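Local coordinates for protein Glucose/sorbosone dehydrogenases (Escherichia coli K12, PDB 2G8S) that belongs to the glucose/sorbosone dehydrogenase family, has a beta-propeller fold built from antiparallel sheets, and binds a calcium ion, at residues A24-N29 and L41-A46; G31-L36 and R81-S86. All coordinates share one frame; numbering follows the deposited sequence.

Contact 1: A24-N29 and L41-A46; sequences AFLPDN and LRHWQA
Leu26 turns its CG away from its own carbonyl carbon (chi1 -64°) and extends beyond it (chi2 172°), while His43 sets its ring anti to the backbone N (chi1 169°); together these torsions carry a methyl group to the imidazole. The CA atoms of Leu26 and His43 are 9.4 Å apart, so the side chains must span the gap. Leu26 CD1 lies 3.7 Å from His43 CD2 and 4.0 Å from His43 NE2, approaching the ring obliquely, and the contact is purely van der Waals. The polar end of the imidazole is engaged elsewhere: His43 NE2 is hydrogen-bonded to the carbonyl oxygen of His30, which probably restrains rotation of the ring. Further out, the approach of Gln45 to Asn29 is doubtful, and no hydrogen bond joins the two segments. The wide backbone spacing has a direct cause, since strand 32-36 runs between strands 20-25 and 40-45 and bonds to both, Leu33 to Ala24 and Met32 to Trp44. A contact of this kind, from the end of strand 20-25 and the turn following it to strand 40-45, two strands away in the same sheet, belongs to the up-and-down antiparallel meander that forms a beta-propeller blade.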
ATOM      1  N   ALA A  24      -8.983  -6.606  -4.795  1.00  8.27           N
ATOM      2  CA  ALA A  24     -10.191  -6.023  -4.231  1.00  8.72           C
ATOM      3  C   ALA A  24     -11.281  -7.067  -4.276  1.00  9.17           C
ATOM      4  O   ALA A  24     -11.533  -7.653  -5.326  1.00  9.57           O
ATOM      5  CB  ALA A  24     -10.604  -4.776  -5.011  1.00  9.00           C
ATOM      6  N   PHE A  25     -11.926  -7.304  -3.143  1.00  9.17           N
ATOM      7  CA  PHE A  25     -13.030  -8.255  -3.087  1.00  9.76           C
ATOM      8  C   PHE A  25     -14.288  -7.626  -3.638  1.00 10.40           C
ATOM      9  O   PHE A  25     -14.664  -6.527  -3.227  1.00 10.95           O
ATOM     10  CB  PHE A  25     -13.304  -8.691  -1.644  1.00  9.76           C
ATOM     11  CG  PHE A  25     -12.129  -9.317  -0.964  1.00  9.26           C
ATOM     12  CD1 PHE A  25     -11.727 -10.612  -1.282  1.00  9.75           C
ATOM     13  CD2 PHE A  25     -11.430  -8.614   0.011  1.00  9.33           C
ATOM     14  CE1 PHE A  25     -10.626 -11.201  -0.638  1.00  8.19           C
ATOM     15  CE2 PHE A  25     -10.332  -9.191   0.656  1.00 10.09           C
ATOM     16  CZ  PHE A  25      -9.930 -10.482   0.321  1.00  9.66           C
ATOM     17  N   LEU A  26     -14.940  -8.323  -4.565  1.00 10.79           N
ATOM     18  CA  LEU A  26     -16.227  -7.870  -5.077  1.00 11.79           C
ATOM     19  C   LEU A  26     -17.336  -8.373  -4.162  1.00 13.18           C
ATOM     20  O   LEU A  26     -17.242  -9.482  -3.639  1.00 13.47           O
ATOM     21  CB  LEU A  26     -16.447  -8.373  -6.503  1.00 11.03           C
ATOM     22  CG  LEU A  26     -15.455  -7.829  -7.532  1.00 11.16           C
ATOM     23  CD1 LEU A  26     -15.640  -8.555  -8.862  1.00 12.42           C
ATOM     24  CD2 LEU A  26     -15.615  -6.317  -7.682  1.00 12.61           C
ATOM     25  N   PRO A  27     -18.390  -7.562  -3.970  1.00 14.48           N
ATOM     26  CA  PRO A  27     -19.471  -7.978  -3.068  1.00 16.06           C
ATOM     27  C   PRO A  27     -20.278  -9.158  -3.603  1.00 17.36           C
ATOM     28  O   PRO A  27     -20.141  -9.541  -4.774  1.00 16.93           O
ATOM     29  CB  PRO A  27     -20.358  -6.731  -2.976  1.00 16.43           C
ATOM     30  CG  PRO A  27     -20.068  -5.951  -4.205  1.00 16.19           C
ATOM     31  CD  PRO A  27     -18.633  -6.230  -4.555  1.00 14.96           C
ATOM     32  N   ASP A  28     -21.101  -9.732  -2.716  1.00 18.60           N
ATOM     33  CA  ASP A  28     -22.041 -10.792  -3.077  0.80 19.58           C
ATOM     34  C   ASP A  28     -21.374 -11.984  -3.774  1.00 19.16           C
ATOM     35  O   ASP A  28     -21.913 -12.543  -4.740  1.00 19.67           O
ATOM     36  CB  ASP A  28     -23.195 -10.221  -3.917  0.80 20.27           C
ATOM     37  CG  ASP A  28     -23.916  -9.074  -3.221  0.80 21.68           C
ATOM     38  OD1 ASP A  28     -24.112  -9.144  -1.986  0.80 23.08           O
ATOM     39  OD2 ASP A  28     -24.287  -8.098  -3.910  0.80 23.57           O
ATOM     40  N   ASN A  29     -20.195 -12.360  -3.270  1.00 19.02           N
ATOM     41  CA  ASN A  29     -19.481 -13.556  -3.711  0.60 18.46           C
ATOM     42  C   ASN A  29     -19.133 -13.564  -5.212  1.00 17.95           C
ATOM     43  O   ASN A  29     -19.093 -14.617  -5.855  1.00 17.74           O
ATOM     44  CB  ASN A  29     -20.280 -14.806  -3.311  0.60 18.72           C
ATOM     45  CG  ASN A  29     -19.403 -15.948  -2.849  0.60 18.72           C
ATOM     46  OD1 ASN A  29     -19.831 -17.097  -2.864  0.60 19.18           O
ATOM     47  ND2 ASN A  29     -18.178 -15.642  -2.426  0.60 17.94           N
ATOM     48  N   LEU A  41      -5.529  -5.479 -15.397  1.00  7.75           N
ATOM     49  CA  LEU A  41      -6.520  -5.695 -14.334  1.00  7.94           C
ATOM     50  C   LEU A  41      -7.348  -6.915 -14.720  1.00  8.27           C
ATOM     51  O   LEU A  41      -7.881  -6.980 -15.822  1.00  9.42           O
ATOM     52  CB  LEU A  41      -7.419  -4.464 -14.170  1.00  7.74           C
ATOM     53  CG  LEU A  41      -8.499  -4.487 -13.072  1.00  7.35           C
ATOM     54  CD1 LEU A  41      -7.886  -4.539 -11.668  1.00  6.99           C
ATOM     55  CD2 LEU A  41      -9.426  -3.291 -13.183  1.00  8.17           C
ATOM     56  N   ARG A  42      -7.435  -7.894 -13.827  1.00  8.06           N
ATOM     57  CA  ARG A  42      -8.151  -9.125 -14.150  1.00  8.49           C
ATOM     58  C   ARG A  42      -9.123  -9.482 -13.041  1.00  8.65           C
ATOM     59  O   ARG A  42      -8.987  -9.016 -11.915  1.00  9.04           O
ATOM     60  CB  ARG A  42      -7.180 -10.279 -14.430  1.00  8.69           C
ATOM     61  CG  ARG A  42      -6.442 -10.143 -15.776  1.00  8.81           C
ATOM     62  CD  ARG A  42      -5.468 -11.278 -15.966  1.00  9.97           C
ATOM     63  NE  ARG A  42      -4.609 -11.157 -17.151  1.00 10.54           N
ATOM     64  CZ  ARG A  42      -4.624 -11.998 -18.185  1.00 12.30           C
ATOM     65  NH1 ARG A  42      -5.472 -13.027 -18.213  1.00 12.54           N
ATOM     66  NH2 ARG A  42      -3.777 -11.817 -19.189  1.00 12.86           N
ATOM     67  N   HIS A  43     -10.131 -10.269 -13.391  1.00  8.95           N
ATOM     68  CA  HIS A  43     -11.122 -10.760 -12.439  1.00  9.07           C
ATOM     69  C   HIS A  43     -10.874 -12.240 -12.182  1.00  9.44           C
ATOM     70  O   HIS A  43     -10.673 -13.014 -13.132  1.00  9.77           O
ATOM     71  CB  HIS A  43     -12.522 -10.548 -13.027  1.00  9.49           C
ATOM     72  CG  HIS A  43     -13.620 -11.238 -12.273  1.00 10.32           C
ATOM     73  ND1 HIS A  43     -14.426 -12.201 -12.846  1.00 11.54           N
ATOM     74  CD2 HIS A  43     -14.057 -11.092 -10.999  1.00 11.20           C
ATOM     75  CE1 HIS A  43     -15.313 -12.616 -11.957  1.00 10.75           C
ATOM     76  NE2 HIS A  43     -15.108 -11.964 -10.826  1.00 10.99           N
ATOM     77  N   TRP A  44     -10.854 -12.627 -10.908  1.00  9.71           N
ATOM     78  CA  TRP A  44     -10.794 -14.035 -10.530  1.00  9.36           C
ATOM     79  C   TRP A  44     -12.061 -14.421  -9.777  1.00  9.71           C
ATOM     80  O   TRP A  44     -12.536 -13.661  -8.937  1.00  9.13           O
ATOM     81  CB  TRP A  44      -9.565 -14.329  -9.657  1.00  9.46           C
ATOM     82  CG  TRP A  44      -9.462 -15.790  -9.331  1.00  9.17           C
ATOM     83  CD1 TRP A  44      -8.814 -16.743 -10.061  1.00  9.82           C
ATOM     84  CD2 TRP A  44     -10.064 -16.472  -8.218  1.00  9.57           C
ATOM     85  NE1 TRP A  44      -8.970 -17.979  -9.473  1.00 10.33           N
ATOM     86  CE2 TRP A  44      -9.731 -17.841  -8.343  1.00  9.85           C
ATOM     87  CE3 TRP A  44     -10.845 -16.061  -7.128  1.00  9.90           C
ATOM     88  CZ2 TRP A  44     -10.148 -18.802  -7.418  1.00 10.47           C
ATOM     89  CZ3 TRP A  44     -11.269 -17.022  -6.212  1.00 10.37           C
ATOM     90  CH2 TRP A  44     -10.917 -18.377  -6.367  1.00 10.08           C
ATOM     91  N   GLN A  45     -12.591 -15.604 -10.073  0.70  9.76           N
ATOM     92  CA  GLN A  45     -13.743 -16.126  -9.339  0.70 10.39           C
ATOM     93  C   GLN A  45     -13.701 -17.646  -9.276  0.70 10.10           C
ATOM     94  O   GLN A  45     -13.366 -18.305 -10.261  0.70  9.92           O
ATOM     95  CB  GLN A  45     -15.058 -15.664  -9.968  0.70 10.71           C
ATOM     96  CG  GLN A  45     -16.290 -16.030  -9.141  0.70 11.61           C
ATOM     97  CD  GLN A  45     -17.559 -15.385  -9.664  0.70 12.32           C
ATOM     98  OE1 GLN A  45     -17.555 -14.228 -10.082  0.70 13.92           O
ATOM     99  NE2 GLN A  45     -18.661 -16.130  -9.630  0.70 14.03           N
ATOM    100  N   ALA A  46     -14.056 -18.189  -8.113  1.00 10.37           N
ATOM    101  CA  ALA A  46     -14.059 -19.635  -7.897  1.00 10.24           C
ATOM    102  C   ALA A  46     -14.876 -20.339  -8.984  1.00 10.44           C
ATOM    103  O   ALA A  46     -16.009 -19.944  -9.259  1.00 10.73           O
ATOM    104  CB  ALA A  46     -14.621 -19.959  -6.520  1.00 10.24           C
TER

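Contact 2: G31-L36 and R81-S86; sequences GMLITL and RRIWLS. With EDO (1,2-ethanediol), chain J.
The backbones carrying Leu33 and Ile83 run in the same general direction without hydrogen bonds between them, with CA atoms 10.1 Å apart at Leu33 and Ile83 and 9.0 Å at Thr35 and Leu85, a spacing that side chains have to fill. Leu33 and Ile83 do so tip to tip, Leu33 CD1 meeting Ile83 CD1 at 4.0 Å. Ile83 reaches this point with CG1 placed between the backbone N and the carbonyl carbon (chi1 72°), which aims its terminal methyl at the opposite strand. Both side chains also rest on Leu105 of strand 96-105, so the apolar patch extends beyond the pair. Two residues further along, Thr35 CG2 faces Leu85 CD2 at a looser 4.4 Å. The threonine presents its methyl here while its OG1 is hydrogen-bonded to the carbonyl oxygen of Leu69, which satisfies the buried hydroxyl. Val71 touches both Thr35 and Leu85.

Arg81, the positive-phi residue that follows helix 77-80, holds a 1,2-ethanediol probably left from crystallisation. Arg81 NH2 bonds to its O1 at 2.8 Å (149°), and Arg81 NH1 to its O2 at 2.9 Å (147°), with O1 near the guanidinium plane. Bonds from Arg81 NE to Leu105 O and from NH2 to Ser106 O help fix the group. Because the two segments belong to different sheets and meet through side chains, with no hydrogen bond between them, the arrangement is the face-to-face apolar packing of adjacent blades in a beta-propeller.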
ATOM      1  N   GLY A  31     -16.251 -12.832  -6.420  1.00 14.28           N
ATOM      2  CA  GLY A  31     -14.812 -13.031  -6.590  1.00 13.12           C
ATOM      3  C   GLY A  31     -14.047 -11.758  -6.303  1.00 12.19           C
ATOM      4  O   GLY A  31     -14.410 -11.002  -5.394  1.00 11.62           O
HETATM    5  N   MSE A  32     -12.985 -11.520  -7.072  1.00 11.35           N
HETATM    6  CA  MSE A  32     -12.105 -10.380  -6.822  0.50 11.31           C
HETATM    7  C   MSE A  32     -11.426  -9.846  -8.072  1.00 10.91           C
HETATM    8  O   MSE A  32     -11.310 -10.551  -9.067  1.00 11.03           O
HETATM    9  CB  MSE A  32     -11.024 -10.773  -5.829  0.50 11.57           C
HETATM   10  CG  MSE A  32     -10.117 -11.857  -6.345  0.50 11.62           C
HETATM   11 SE   MSE A  32      -8.829 -12.267  -5.105  0.32 12.20          SE
HETATM   12  CE  MSE A  32      -9.940 -13.245  -3.778  0.50 11.49           C
ATOM     13  N   LEU A  33     -10.995  -8.593  -7.999  1.00  9.98           N
ATOM     14  CA  LEU A  33     -10.155  -8.000  -9.027  1.00  8.61           C
ATOM     15  C   LEU A  33      -8.714  -8.084  -8.537  1.00  8.19           C
ATOM     16  O   LEU A  33      -8.451  -7.982  -7.330  1.00  8.46           O
ATOM     17  CB  LEU A  33     -10.539  -6.542  -9.258  1.00  8.57           C
ATOM     18  CG  LEU A  33     -11.966  -6.227  -9.730  1.00 10.02           C
ATOM     19  CD1 LEU A  33     -12.153  -4.725  -9.825  1.00 12.45           C
ATOM     20  CD2 LEU A  33     -12.296  -6.894 -11.060  1.00 11.82           C
ATOM     21  N   ILE A  34      -7.786  -8.281  -9.470  1.00  7.16           N
ATOM     22  CA  ILE A  34      -6.363  -8.335  -9.157  1.00  7.20           C
ATOM     23  C   ILE A  34      -5.618  -7.455 -10.144  1.00  6.58           C
ATOM     24  O   ILE A  34      -5.864  -7.537 -11.346  1.00  7.43           O
ATOM     25  CB  ILE A  34      -5.800  -9.788  -9.265  1.00  6.91           C
ATOM     26  CG1 ILE A  34      -6.614 -10.755  -8.392  1.00  7.20           C
ATOM     27  CG2 ILE A  34      -4.317  -9.827  -8.891  1.00  8.18           C
ATOM     28  CD1 ILE A  34      -6.318 -12.234  -8.634  1.00  8.13           C
ATOM     29  N   THR A  35      -4.729  -6.605  -9.640  1.00  6.04           N
ATOM     30  CA  THR A  35      -3.843  -5.856 -10.525  1.00  6.19           C
ATOM     31  C   THR A  35      -2.570  -6.648 -10.764  1.00  6.79           C
ATOM     32  O   THR A  35      -2.027  -7.245  -9.840  1.00  6.51           O
ATOM     33  CB  THR A  35      -3.444  -4.491  -9.939  1.00  6.16           C
ATOM     34  OG1 THR A  35      -2.945  -4.663  -8.603  1.00  6.43           O
ATOM     35  CG2 THR A  35      -4.626  -3.542  -9.939  1.00  6.75           C
ATOM     36  N   LEU A  36      -2.139  -6.680 -12.021  1.00  7.31           N
ATOM     37  CA  LEU A  36      -0.841  -7.230 -12.383  0.80  7.78           C
ATOM     38  C   LEU A  36       0.008  -6.049 -12.805  1.00  7.79           C
ATOM     39  O   LEU A  36      -0.410  -5.254 -13.646  1.00  8.06           O
ATOM     40  CB  LEU A  36      -0.967  -8.235 -13.525  0.80  8.25           C
ATOM     41  CG  LEU A  36      -1.871  -9.437 -13.277  0.80  8.63           C
ATOM     42  CD1 LEU A  36      -1.939 -10.237 -14.557  0.80 10.61           C
ATOM     43  CD2 LEU A  36      -1.354 -10.302 -12.116  0.80  8.57           C
ATOM     44  N   ARG A  81     -20.639   1.627  -8.285  1.00  9.55           N
ATOM     45  CA  ARG A  81     -19.706   0.692  -8.930  1.00  9.14           C
ATOM     46  C   ARG A  81     -18.345   1.318  -9.256  1.00  8.71           C
ATOM     47  O   ARG A  81     -17.625   0.838 -10.134  1.00  9.15           O
ATOM     48  CB  ARG A  81     -20.332   0.034 -10.170  1.00  9.30           C
ATOM     49  CG  ARG A  81     -21.542  -0.827  -9.810  1.00 10.30           C
ATOM     50  CD  ARG A  81     -21.995  -1.701 -10.963  1.00 11.63           C
ATOM     51  NE  ARG A  81     -21.007  -2.707 -11.342  1.00 11.42           N
ATOM     52  CZ  ARG A  81     -20.807  -3.863 -10.709  1.00 11.46           C
ATOM     53  NH1 ARG A  81     -21.519  -4.184  -9.632  1.00 11.76           N
ATOM     54  NH2 ARG A  81     -19.887  -4.705 -11.158  1.00 11.17           N
ATOM     55  N   ARG A  82     -17.993   2.367  -8.513  1.00  8.46           N
ATOM     56  CA  ARG A  82     -16.744   3.073  -8.741  1.00  8.45           C
ATOM     57  C   ARG A  82     -15.558   2.295  -8.188  1.00  8.51           C
ATOM     58  O   ARG A  82     -15.586   1.823  -7.047  1.00  8.24           O
ATOM     59  CB  ARG A  82     -16.817   4.472  -8.142  1.00  9.09           C
ATOM     60  CG  ARG A  82     -15.554   5.288  -8.337  1.00  9.57           C
ATOM     61  CD  ARG A  82     -15.706   6.635  -7.689  1.00 10.91           C
ATOM     62  NE  ARG A  82     -16.655   7.486  -8.408  1.00 11.56           N
ATOM     63  CZ  ARG A  82     -16.979   8.724  -8.042  1.00 12.58           C
ATOM     64  NH1 ARG A  82     -16.454   9.251  -6.942  1.00 12.68           N
ATOM     65  NH2 ARG A  82     -17.843   9.425  -8.770  1.00 15.43           N
ATOM     66  N   ILE A  83     -14.522   2.154  -9.015  1.00  7.83           N
ATOM     67  CA  ILE A  83     -13.264   1.567  -8.568  1.00  8.54           C
ATOM     68  C   ILE A  83     -12.126   2.545  -8.816  1.00  7.73           C
ATOM     69  O   ILE A  83     -12.134   3.281  -9.807  1.00  7.76           O
ATOM     70  CB  ILE A  83     -12.977   0.165  -9.179  1.00  9.36           C
ATOM     71  CG1 ILE A  83     -12.613   0.241 -10.657  1.00 10.83           C
ATOM     72  CG2 ILE A  83     -14.143  -0.782  -8.926  1.00 10.70           C
ATOM     73  CD1 ILE A  83     -11.873  -1.013 -11.154  1.00 10.50           C
ATOM     74  N   TRP A  84     -11.196   2.584  -7.868  1.00  6.54           N
ATOM     75  CA  TRP A  84     -10.033   3.458  -7.932  1.00  6.20           C
ATOM     76  C   TRP A  84      -8.784   2.653  -8.253  1.00  6.17           C
ATOM     77  O   TRP A  84      -8.622   1.525  -7.771  1.00  6.84           O
ATOM     78  CB  TRP A  84      -9.839   4.171  -6.587  1.00  6.32           C
ATOM     79  CG  TRP A  84     -10.850   5.244  -6.296  1.00  6.53           C
ATOM     80  CD1 TRP A  84     -12.183   5.081  -6.003  1.00  6.68           C
ATOM     81  CD2 TRP A  84     -10.605   6.655  -6.278  1.00  5.79           C
ATOM     82  NE1 TRP A  84     -12.780   6.310  -5.803  1.00  7.26           N
ATOM     83  CE2 TRP A  84     -11.833   7.294  -5.964  1.00  6.98           C
ATOM     84  CE3 TRP A  84      -9.463   7.446  -6.490  1.00  6.60           C
ATOM     85  CZ2 TRP A  84     -11.943   8.693  -5.845  1.00  6.81           C
ATOM     86  CZ3 TRP A  84      -9.572   8.828  -6.387  1.00  7.55           C
ATOM     87  CH2 TRP A  84     -10.801   9.439  -6.064  1.00  7.08           C
ATOM     88  N   LEU A  85      -7.899   3.233  -9.062  1.00  5.73           N
ATOM     89  CA  LEU A  85      -6.614   2.606  -9.386  1.00  5.80           C
ATOM     90  C   LEU A  85      -5.482   3.602  -9.177  1.00  5.76           C
ATOM     91  O   LEU A  85      -5.653   4.811  -9.390  1.00  6.32           O
ATOM     92  CB  LEU A  85      -6.565   2.133 -10.846  1.00  6.07           C
ATOM     93  CG  LEU A  85      -7.617   1.123 -11.324  1.00  6.58           C
ATOM     94  CD1 LEU A  85      -7.597   0.955 -12.845  1.00  7.64           C
ATOM     95  CD2 LEU A  85      -7.393  -0.233 -10.649  1.00  8.46           C
ATOM     96  N   SER A  86      -4.326   3.093  -8.759  1.00  5.67           N
ATOM     97  CA  SER A  86      -3.114   3.893  -8.782  1.00  5.49           C
ATOM     98  C   SER A  86      -2.083   3.226  -9.683  1.00  5.61           C
ATOM     99  O   SER A  86      -2.115   2.019  -9.901  1.00  6.07           O
ATOM    100  CB  SER A  86      -2.549   4.083  -7.371  1.00  5.16           C
ATOM    101  OG  SER A  86      -2.111   2.855  -6.812  1.00  5.51           O
TER
HETATM  102  C1  EDO J3016     -19.845  -7.287  -8.613  0.70 22.35           C
HETATM  103  O1  EDO J3016     -20.428  -7.133  -9.910  0.70 21.84           O
HETATM  104  C2  EDO J3016     -20.947  -7.414  -7.570  0.70 23.16           C
HETATM  105  O2  EDO J3016     -21.769  -6.239  -7.583  0.70 23.08           O

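How the contacts relate
Along the chain the segments come in the order 24-29, 31-36, 41-46 and 81-86, so the two contacts cross rather than nest. Contact 1 closes a short loop of 11 intervening residues, and these include the strand that opens contact 2. Contact 2 then closes a longer loop of 44 residues, which takes in segment 41-46, strand 68-73 and helix 77-80. The centres lie 9 Å apart, and the contacts are joined by a probable backbone hydrogen bond from Ile34 N to Arg42 O, 2.8 Å long. Contact 1 thus operates within one sheet, whereas contact 2 ties that sheet to the one containing strand 82-90.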